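Local coordinates for phosphoserine aminotransferase (Bacillus circulans, PDB 2C0R), which catalyses the reversible, pyridoxal 5'-phosphate-dependent transamination between phosphoserine and 2-oxoglutarate in serine biosynthesis, and a parallel reaction in pyridoxine biosynthesis, at residues A121-A125 against S126-T130; L252-I255 against E256-G259; K270-S273 against L274-A278; V342-E345 against S346-L350. The protein carries 1 engineered substitution. All coordinates share one frame; numbering follows the deposited sequence.

Interaction 1 of 4, residues A121-A125 against S126-T130; sequences ASSEA and SNYMT
Ser123, Ser126 and Tyr128 meet in a local turn contact at the surface, where strand 117-122 ends and the chain winds through a short 3-10 segment into a type I' beta turn from Ser126 to Met129. The evidence is the load on one carbonyl: Ser123 O accepts from three donors. Ser126 OG, at 2.7 Å from Ser123 O, lies in the carbonyl plane on a lone pair, whereas the amides Ser126 N and Tyr128 N approach out of the plane, from opposite sides, Tyr128 N at 2.8 Å from Ser123 O. Ser126 OG is put there by a chi1 of 70°, which sets it between its own backbone N and carbonyl carbon, and it also receives Thr130 N. Asn127 N bonds to Glu124 O at 2.8 Å. The Tyr128 ring lies alongside Glu124: Glu124 CA sits over one face, 3.9 Å from the ring centroid, in a CH-pi contact, Glu124 CG lies 3.1 Å from Tyr128 OH, and the carboxylate plane is 5° from that of the ring. Ser123 OG comes to the ring edge, 3.3 Å from Tyr128 CD2, and a water bridges Ser123 OG to Tyr128 O. A serine in place of Tyr128 would probably strip the CH-pi cover from Glu124 CA and the phenol from beside Glu124 CG, giving that side chain more freedom to turn. Ser122 OG accepts from Glu124 N at 3.0 Å, an ST turn at the end of the strand. Backbone bonds tie Ala121 and Ser123 to Met99 of strand 94-99, while Thr130 OG1 and the Met129 backbone bond to Asp291.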
loop_
_atom_site.group_PDB
_atom_site.type_symbol
_atom_site.label_atom_id
_atom_site.label_comp_id
_atom_site.label_asym_id
_atom_site.label_seq_id
_atom_site.Cartn_x
_atom_site.Cartn_y
_atom_site.Cartn_z
ATOM N N ALA A 121 -27.881 0.151 15.795
ATOM C CA ALA A 121 -27.889 1.090 16.914
ATOM C C ALA A 121 -27.184 2.356 16.412
ATOM O O ALA A 121 -26.405 2.275 15.478
ATOM C CB ALA A 121 -27.208 0.566 18.159
ATOM N N SER A 122 -27.500 3.472 17.067
ATOM C CA SER A 122 -26.970 4.745 16.618
ATOM C C SER A 122 -26.860 5.741 17.746
ATOM O O SER A 122 -27.768 5.797 18.560
ATOM C CB SER A 122 -27.865 5.360 15.516
ATOM O OG SER A 122 -27.361 6.644 15.111
ATOM N N SER A 123 -25.809 6.500 17.776
ATOM C CA SER A 123 -25.673 7.606 18.726
ATOM C C SER A 123 -25.814 8.949 18.026
ATOM O O SER A 123 -25.482 9.984 18.613
ATOM C CB SER A 123 -24.345 7.494 19.455
ATOM O OG SER A 123 -23.301 7.420 18.463
ATOM N N GLU A 124 -26.377 8.957 16.823
ATOM C CA GLU A 124 -26.590 10.196 16.098
ATOM C C GLU A 124 -27.402 11.233 16.857
ATOM O O GLU A 124 -27.119 12.442 16.817
ATOM C CB GLU A 124 -27.310 9.847 14.782
ATOM C CG GLU A 124 -27.113 10.946 13.744
ATOM C CD GLU A 124 -27.987 10.738 12.525
ATOM O OE1 GLU A 124 -28.554 9.631 12.358
ATOM O OE2 GLU A 124 -28.114 11.689 11.712
ATOM N N ALA A 125 -28.452 10.744 17.542
ATOM C CA ALA A 125 -29.336 11.671 18.248
ATOM C C ALA A 125 -28.570 12.447 19.318
ATOM O O ALA A 125 -28.949 13.570 19.701
ATOM C CB ALA A 125 -30.507 10.911 18.838
ATOM N N SER A 126 -27.462 11.858 19.786
ATOM C CA SER A 126 -26.648 12.558 20.776
ATOM C C SER A 126 -25.497 13.310 20.109
ATOM O O SER A 126 -24.541 13.633 20.833
ATOM C CB SER A 126 -26.080 11.584 21.794
ATOM O OG SER A 126 -25.076 10.746 21.211
ATOM N N ASN A 127 -25.587 13.567 18.815
ATOM C CA ASN A 127 -24.442 14.115 18.090
ATOM C C ASN A 127 -23.206 13.243 18.318
ATOM O O ASN A 127 -22.065 13.722 18.320
ATOM C CB ASN A 127 -24.246 15.564 18.497
ATOM C CG ASN A 127 -23.335 16.368 17.602
ATOM O OD1 ASN A 127 -22.553 17.240 18.065
ATOM N ND2 ASN A 127 -23.443 16.078 16.302
ATOM N N TYR A 128 -23.411 11.935 18.459
ATOM C CA TYR A 128 -22.364 10.923 18.625
ATOM C C TYR A 128 -21.574 11.104 19.906
ATOM O O TYR A 128 -20.486 10.565 20.106
ATOM C CB TYR A 128 -21.400 10.906 17.429
ATOM C CG TYR A 128 -22.179 10.658 16.149
ATOM C CD1 TYR A 128 -22.300 11.631 15.170
ATOM C CD2 TYR A 128 -22.829 9.451 15.916
ATOM C CE1 TYR A 128 -23.014 11.411 14.006
ATOM C CE2 TYR A 128 -23.538 9.214 14.749
ATOM C CZ TYR A 128 -23.630 10.197 13.796
ATOM O OH TYR A 128 -24.336 9.997 12.631
ATOM N N MET A 129 -22.101 11.858 20.863
ATOM C CA MET A 129 -21.404 12.027 22.128
ATOM C C MET A 129 -21.663 10.916 23.122
ATOM O O MET A 129 -20.876 10.788 24.051
ATOM C CB MET A 129 -21.843 13.355 22.751
ATOM C CG MET A 129 -21.019 14.527 22.323
ATOM S SD MET A 129 -21.812 16.105 22.907
ATOM C CE MET A 129 -22.509 16.126 21.227
ATOM N N THR A 130 -22.743 10.144 22.959
ATOM C CA THR A 130 -23.052 9.089 23.902
ATOM C C THR A 130 -23.070 7.756 23.156
ATOM O O THR A 130 -24.006 7.540 22.387
ATOM C CB THR A 130 -24.441 9.313 24.539
ATOM O OG1 THR A 130 -24.422 10.613 25.134
ATOM C CG2 THR A 130 -24.743 8.277 25.619
HETATM O O HOH W 1 -20.755 7.875 19.268
#

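Interaction 2 of 4, residues L252-I255 against E256-G259; sequences LKWI and EERG
Leu252 starts the last turns of helix 242-257: Glu256 N bonds to Leu252 O at 3.0 Å. Lys253 continues the pattern: its O takes Glu257 N, and the aliphatic part of Glu257 packs against the same carbonyl, with Glu257 CG 3.4 Å from Lys253 O. The ammonium of Lys253 turns instead to Glu250, its salt-bridge partner one turn back. Trp254 carries most of the side-chain contact. Its CG is anti to the backbone N (chi1 172°), and the folded chain of Arg258 lies over one face of the indole. Arg258 CG stands over the six-membered ring, 3.6 Å from its centroid and 15° off the normal, a CH-pi contact. Bends at chi2 and chi3 of Arg258 then lay the guanidinium over the pyrrole side, its plane 22° from that of the indole, with Arg258 CZ 3.0 Å from Trp254 NE1. Arg258 NH1 also makes weak hydrogen bonds to Trp254 O and to Glu257 OE1, the latter at 3.4 Å within a salt bridge and in the guanidinium plane. Glu18 is the salt-bridge partner of Arg258 NH2, and its OE2 also accepts weakly from Trp254 NE1; Arg22 is a further partner of Glu257 OE1. Ile255 O marks the helix end: Arg258 N reaches it only weakly, and Gly259, at positive phi, is the C-prime residue of a Schellman motif, with Gly260 N bonded to Ile255 O and Gly259 N 3.0 Å from Glu256 O. Leu252 and Ile255 pack on helix 45-61, while Ile255 and Arg258 touch helix 260-280, which begins at Gly260, itself part of the motif.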
loop_
_atom_site.group_PDB
_atom_site.type_symbol
_atom_site.label_atom_id
_atom_site.label_comp_id
_atom_site.label_asym_id
_atom_site.label_seq_id
_atom_site.Cartn_x
_atom_site.Cartn_y
_atom_site.Cartn_z
ATOM N N LEU A 252 5.465 -4.545 16.566
ATOM C CA LEU A 252 4.948 -5.618 17.410
ATOM C C LEU A 252 5.995 -6.073 18.418
ATOM O O LEU A 252 5.672 -6.358 19.578
ATOM C CB LEU A 252 4.455 -6.824 16.588
ATOM C CG LEU A 252 3.352 -6.499 15.561
ATOM C CD1 LEU A 252 3.092 -7.763 14.773
ATOM C CD2 LEU A 252 2.093 -5.992 16.237
ATOM N N LYS A 253 7.246 -6.153 17.973
ATOM C CA LYS A 253 8.315 -6.435 18.942
ATOM C C LYS A 253 8.333 -5.409 20.064
ATOM O O LYS A 253 8.467 -5.733 21.222
ATOM C CB LYS A 253 9.653 -6.433 18.214
ATOM C CG LYS A 253 9.947 -7.657 17.355
ATOM C CD LYS A 253 11.184 -7.359 16.488
ATOM C CE LYS A 253 11.401 -8.517 15.482
ATOM N NZ LYS A 253 12.581 -8.205 14.624
ATOM N N TRP A 254 8.206 -4.131 19.687
ATOM C CA TRP A 254 8.228 -3.074 20.724
ATOM C C TRP A 254 7.037 -3.215 21.657
ATOM O O TRP A 254 7.175 -3.029 22.860
ATOM C CB TRP A 254 8.277 -1.740 19.982
ATOM C CG TRP A 254 8.114 -0.524 20.843
ATOM C CD1 TRP A 254 9.138 0.181 21.468
ATOM C CD2 TRP A 254 6.902 0.161 21.208
ATOM N NE1 TRP A 254 8.618 1.245 22.174
ATOM C CE2 TRP A 254 7.260 1.245 22.029
ATOM C CE3 TRP A 254 5.551 -0.046 20.913
ATOM C CZ2 TRP A 254 6.302 2.113 22.553
ATOM C CZ3 TRP A 254 4.600 0.812 21.426
ATOM C CH2 TRP A 254 4.982 1.885 22.245
ATOM N N ILE A 255 5.853 -3.566 21.134
ATOM C CA ILE A 255 4.706 -3.710 22.060
ATOM C C ILE A 255 5.004 -4.802 23.062
ATOM O O ILE A 255 4.709 -4.682 24.264
ATOM C CB ILE A 255 3.416 -4.009 21.262
ATOM C CG1 ILE A 255 2.978 -2.850 20.388
ATOM C CG2 ILE A 255 2.275 -4.372 22.237
ATOM C CD1 ILE A 255 1.798 -3.100 19.448
ATOM N N GLU A 256 5.610 -5.879 22.563
ATOM C CA GLU A 256 5.935 -6.981 23.488
ATOM C C GLU A 256 6.893 -6.451 24.539
ATOM O O GLU A 256 6.766 -6.752 25.735
ATOM C CB GLU A 256 6.489 -8.174 22.704
ATOM C CG GLU A 256 7.007 -9.305 23.550
ATOM C CD GLU A 256 5.998 -10.245 24.170
ATOM O OE1 GLU A 256 6.374 -11.432 24.362
ATOM O OE2 GLU A 256 4.852 -9.846 24.495
ATOM N N GLU A 257 7.865 -5.645 24.133
ATOM C CA GLU A 257 8.854 -5.141 25.086
ATOM C C GLU A 257 8.263 -4.200 26.119
ATOM O O GLU A 257 8.864 -3.974 27.172
ATOM C CB GLU A 257 9.919 -4.304 24.381
ATOM C CG GLU A 257 10.879 -5.044 23.498
ATOM C CD GLU A 257 11.744 -4.086 22.680
ATOM O OE1 GLU A 257 11.397 -2.885 22.544
ATOM O OE2 GLU A 257 12.775 -4.563 22.176
ATOM N N ARG A 258 7.130 -3.633 25.760
ATOM C CA ARG A 258 6.465 -2.654 26.584
ATOM C C ARG A 258 5.518 -3.356 27.560
ATOM O O ARG A 258 4.779 -2.680 28.258
ATOM C CB ARG A 258 5.669 -1.688 25.722
ATOM C CG ARG A 258 6.426 -0.694 24.871
ATOM C CD ARG A 258 6.876 0.477 25.741
ATOM N NE ARG A 258 8.242 0.844 25.522
ATOM C CZ ARG A 258 9.309 0.324 24.958
ATOM N NH1 ARG A 258 9.370 -0.865 24.367
ATOM N NH2 ARG A 258 10.412 1.079 25.000
ATOM N N GLY A 259 5.528 -4.694 27.593
ATOM C CA GLY A 259 4.621 -5.445 28.480
ATOM C C GLY A 259 3.400 -5.961 27.780
ATOM O O GLY A 259 2.383 -6.271 28.419
#

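Interaction 3 of 4, residues K270-S273 against L274-A278; sequences KKAS and LIYDA
Backbone i to i+4 hydrogen bonds of uneven strength run through this piece of helix: Tyr276 N to Ala272 O is short and straight (2.8 Å, 175° at the hydrogen), whereas Lys271 O accepts only weakly, from Ile275 N at 3.4 Å and, as an i to i+3 bond, from Leu274 N at 3.3 Å. The Tyr276 side chain bends back over the turn that its amide closes. Its CG is anti to the carbonyl carbon (chi1 -79°), which brings Tyr276 CD1 within 3.2 Å of Ala272 O and places the same carbon 4.2 Å from Ala272 CB. This is the one apolar side-chain pair across the two segments, and it belongs to one of two packed faces of helix 260-280: Ala272, Ile275 and Tyr276 form the face toward strand 299-303, all packing on Ile300, and Tyr276 OH bonds to Ser296 O, while Leu274 and Lys271 face helix 344-361. Ile275 places its CG1 and CD1 carbons beside Lys271 O, both 3.7 Å from that oxygen, alongside the weakly bonded carbonyl. Leu274 CB also touches Lys271 O, at 3.6 Å, while the end of the leucine leads away to Tyr344 and Val351 of helix 344-361. The ammonium of Lys271, a buried residue, is met by the carbonyl oxygens of Ile338, Tyr339 and Val342 and by Asn268 OD1.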
loop_
_atom_site.group_PDB
_atom_site.type_symbol
_atom_site.label_atom_id
_atom_site.label_comp_id
_atom_site.label_asym_id
_atom_site.label_seq_id
_atom_site.Cartn_x
_atom_site.Cartn_y
_atom_site.Cartn_z
ATOM N N LYS A 270 -2.659 5.966 31.613
ATOM C CA LYS A 270 -1.978 7.030 32.341
ATOM C C LYS A 270 -1.896 8.316 31.537
ATOM O O LYS A 270 -2.095 9.424 32.032
ATOM C CB LYS A 270 -0.599 6.497 32.674
ATOM C CG LYS A 270 0.401 7.501 33.234
ATOM C CD LYS A 270 1.721 6.786 33.476
ATOM C CE LYS A 270 2.816 7.775 33.850
ATOM N NZ LYS A 270 4.118 7.040 33.902
ATOM N N LYS A 271 -1.528 8.168 30.247
ATOM C CA LYS A 271 -1.498 9.319 29.352
ATOM C C LYS A 271 -2.854 9.998 29.248
ATOM O O LYS A 271 -2.975 11.224 29.355
ATOM C CB LYS A 271 -1.063 8.908 27.924
ATOM C CG LYS A 271 0.405 8.514 27.859
ATOM C CD LYS A 271 0.692 7.449 26.789
ATOM C CE LYS A 271 0.027 7.712 25.471
ATOM N NZ LYS A 271 0.446 6.711 24.449
ATOM N N ALA A 272 -3.902 9.210 28.993
ATOM C CA ALA A 272 -5.223 9.774 28.791
ATOM C C ALA A 272 -5.711 10.454 30.072
ATOM O O ALA A 272 -6.334 11.508 29.989
ATOM C CB ALA A 272 -6.182 8.660 28.378
ATOM N N SER A 273 -5.407 9.812 31.206
ATOM C CA SER A 273 -5.919 10.318 32.481
ATOM C C SER A 273 -5.337 11.699 32.700
ATOM O O SER A 273 -6.049 12.594 33.183
ATOM C CB SER A 273 -5.488 9.358 33.586
ATOM O OG SER A 273 -5.808 9.874 34.888
ATOM N N LEU A 274 -4.063 11.904 32.351
ATOM C CA LEU A 274 -3.483 13.235 32.594
ATOM C C LEU A 274 -4.178 14.313 31.796
ATOM O O LEU A 274 -4.463 15.428 32.250
ATOM C CB LEU A 274 -2.001 13.124 32.212
ATOM C CG LEU A 274 -1.198 14.358 32.645
ATOM C CD1 LEU A 274 -0.889 14.275 34.136
ATOM C CD2 LEU A 274 0.065 14.427 31.816
ATOM N N ILE A 275 -4.500 13.982 30.540
ATOM C CA ILE A 275 -5.077 14.992 29.677
ATOM C C ILE A 275 -6.541 15.200 30.003
ATOM O O ILE A 275 -7.026 16.339 30.043
ATOM C CB ILE A 275 -4.879 14.580 28.219
ATOM C CG1 ILE A 275 -3.391 14.556 27.856
ATOM C CG2 ILE A 275 -5.669 15.515 27.337
ATOM C CD1 ILE A 275 -3.105 13.726 26.591
ATOM N N TYR A 276 -7.319 14.130 30.288
ATOM C CA TYR A 276 -8.708 14.335 30.684
ATOM C C TYR A 276 -8.756 15.116 31.989
ATOM O O TYR A 276 -9.680 15.920 32.127
ATOM C CB TYR A 276 -9.446 13.009 30.840
ATOM C CG TYR A 276 -9.883 12.424 29.488
ATOM C CD1 TYR A 276 -9.420 11.158 29.116
ATOM C CD2 TYR A 276 -10.743 13.135 28.663
ATOM C CE1 TYR A 276 -9.841 10.653 27.874
ATOM C CE2 TYR A 276 -11.162 12.636 27.445
ATOM C CZ TYR A 276 -10.695 11.371 27.074
ATOM O OH TYR A 276 -11.098 10.873 25.864
ATOM N N ASP A 277 -7.812 14.876 32.890
ATOM C CA ASP A 277 -7.817 15.666 34.140
ATOM C C ASP A 277 -7.587 17.134 33.837
ATOM O O ASP A 277 -8.156 17.985 34.505
ATOM C CB ASP A 277 -6.719 15.186 35.090
ATOM C CG ASP A 277 -6.541 16.180 36.229
ATOM O OD1 ASP A 277 -5.517 16.898 36.420
ATOM O OD2 ASP A 277 -7.525 16.243 37.000
ATOM N N ALA A 278 -6.723 17.456 32.873
ATOM C CA ALA A 278 -6.505 18.844 32.457
ATOM C C ALA A 278 -7.760 19.495 31.913
ATOM O O ALA A 278 -8.035 20.660 32.134
ATOM C CB ALA A 278 -5.444 18.883 31.348
#

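Interaction 4 of 4, residues V342-E345 against S346-L350; sequences VPYE and SCEAL
The Tyr344 ring takes the side chain of Glu348 on one face and Lys270 of helix 260-280, in a cation-pi pair, on the other. Glu348 CG lies 3.9 Å from the ring centroid, 29° off its normal, a CH-pi contact displaced toward the rim. The two side chains cross at about a right angle, and the carboxylate is turned 30° from the ring plane, with Glu348 CD 3.3 Å from Tyr344 CE2. Tyr344 CG is anti to the backbone N (chi1 -180°), which carries the ring outward from the helix, where the side chain of Glu348 reaches its face. A water closes the pair, 2.7 Å from Tyr344 OH and 2.8 Å from Glu348 OE2, donating to the carboxylate. Replacing Glu348 by an alanine is likely to uncover that part of the ring and leave this water without its carboxylate acceptor. Glu345 runs beside Glu348; the like charges are probably mildly unfavourable. On the backbone, Glu348 N bonds to Tyr344 O at 2.8 Å, and Val342 CG1 approaches Ser346 CB. Pro343 holds the N-cap position of helix 344-361. Tyr344 and Cys347 pack on helix 260-280, while Ser346 and Ala349 touch Tyr6 of strand 6-7.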
loop_
_atom_site.group_PDB
_atom_site.type_symbol
_atom_site.label_atom_id
_atom_site.label_comp_id
_atom_site.label_asym_id
_atom_site.label_seq_id
_atom_site.Cartn_x
_atom_site.Cartn_y
_atom_site.Cartn_z
ATOM N N VAL A 342 2.947 7.409 21.328
ATOM C CA VAL A 342 3.052 8.797 21.829
ATOM C C VAL A 342 3.545 8.706 23.269
ATOM O O VAL A 342 2.885 8.052 24.097
ATOM C CB VAL A 342 1.685 9.496 21.721
ATOM C CG1 VAL A 342 1.815 10.880 22.349
ATOM C CG2 VAL A 342 1.230 9.581 20.266
ATOM N N PRO A 343 4.685 9.280 23.612
ATOM C CA PRO A 343 5.254 9.124 24.939
ATOM C C PRO A 343 4.493 9.936 25.986
ATOM O O PRO A 343 3.873 10.953 25.725
ATOM C CB PRO A 343 6.674 9.693 24.788
ATOM C CG PRO A 343 6.952 9.628 23.312
ATOM C CD PRO A 343 5.618 10.020 22.723
ATOM N N TYR A 344 4.545 9.486 27.224
ATOM C CA TYR A 344 3.917 10.252 28.303
ATOM C C TYR A 344 4.500 11.640 28.357
ATOM O O TYR A 344 3.776 12.608 28.621
ATOM C CB TYR A 344 4.156 9.499 29.598
ATOM C CG TYR A 344 3.551 10.170 30.809
ATOM C CD1 TYR A 344 2.174 10.255 30.924
ATOM C CD2 TYR A 344 4.376 10.680 31.825
ATOM C CE1 TYR A 344 1.576 10.857 32.017
ATOM C CE2 TYR A 344 3.759 11.287 32.915
ATOM C CZ TYR A 344 2.385 11.368 33.007
ATOM O OH TYR A 344 1.812 11.968 34.116
ATOM N N GLU A 345 5.792 11.786 28.068
ATOM C CA GLU A 345 6.369 13.139 28.107
ATOM C C GLU A 345 5.690 14.083 27.114
ATOM O O GLU A 345 5.596 15.300 27.411
ATOM C CB GLU A 345 7.886 13.011 27.868
ATOM C CG GLU A 345 8.545 12.317 29.048
ATOM C CD GLU A 345 8.408 10.795 29.087
ATOM O OE1 GLU A 345 7.915 10.195 28.087
ATOM O OE2 GLU A 345 8.752 10.167 30.126
ATOM N N SER A 346 5.209 13.601 25.963
ATOM C CA SER A 346 4.460 14.504 25.087
ATOM C C SER A 346 3.175 14.987 25.755
ATOM O O SER A 346 2.736 16.142 25.632
ATOM C CB SER A 346 4.082 13.809 23.776
ATOM O OG SER A 346 5.239 13.670 22.951
ATOM N N CYS A 347 2.554 14.050 26.488
ATOM C CA CYS A 347 1.298 14.370 27.168
ATOM C C CYS A 347 1.543 15.340 28.323
ATOM O O CYS A 347 0.778 16.248 28.568
ATOM C CB CYS A 347 0.693 13.061 27.671
ATOM S SG CYS A 347 0.230 12.021 26.249
ATOM N N GLU A 348 2.619 15.160 29.074
ATOM C CA GLU A 348 2.958 16.142 30.134
ATOM C C GLU A 348 3.199 17.511 29.549
ATOM O O GLU A 348 2.748 18.536 30.076
ATOM C CB GLU A 348 4.234 15.689 30.840
ATOM C CG GLU A 348 4.072 14.476 31.720
ATOM C CD GLU A 348 5.408 14.112 32.364
ATOM O OE1 GLU A 348 6.337 13.799 31.590
ATOM O OE2 GLU A 348 5.516 14.126 33.606
ATOM N N ALA A 349 3.906 17.541 28.415
ATOM C CA ALA A 349 4.118 18.838 27.776
ATOM C C ALA A 349 2.820 19.464 27.339
ATOM O O ALA A 349 2.595 20.663 27.531
ATOM C CB ALA A 349 5.093 18.682 26.608
ATOM N N LEU A 350 1.905 18.661 26.783
ATOM C CA LEU A 350 0.630 19.195 26.344
ATOM C C LEU A 350 -0.160 19.789 27.502
ATOM O O LEU A 350 -0.739 20.897 27.420
ATOM C CB LEU A 350 -0.188 18.061 25.667
ATOM C CG LEU A 350 -1.625 18.480 25.326
ATOM C CD1 LEU A 350 -1.651 19.657 24.380
ATOM C CD2 LEU A 350 -2.399 17.264 24.783
HETATM O O HOH W 2 3.254 13.905 35.220
#

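Interactions 3 and 4 form one continuous patch, with centres about 10 Å apart, where helix 260-280 packs against the start of helix 344-361. Besides the lysine links between them, Leu274 CD2 lies 3.8 Å from Glu348 CA, and Leu274 CD1 lies 3.6 Å from Tyr344 OH. Interaction 2 ends the helix just before 260-280, yet its nearest atoms stay about 7 Å from interaction 3 and 6 Å from interaction 4. Interaction 1 stands apart: its centre is 35 Å from that of interaction 2, across the chain's centre. None reaches the cofactor; the side chains of Tyr128 and Val342 are about 13 and 14 Å from the bound pyridoxal phosphate.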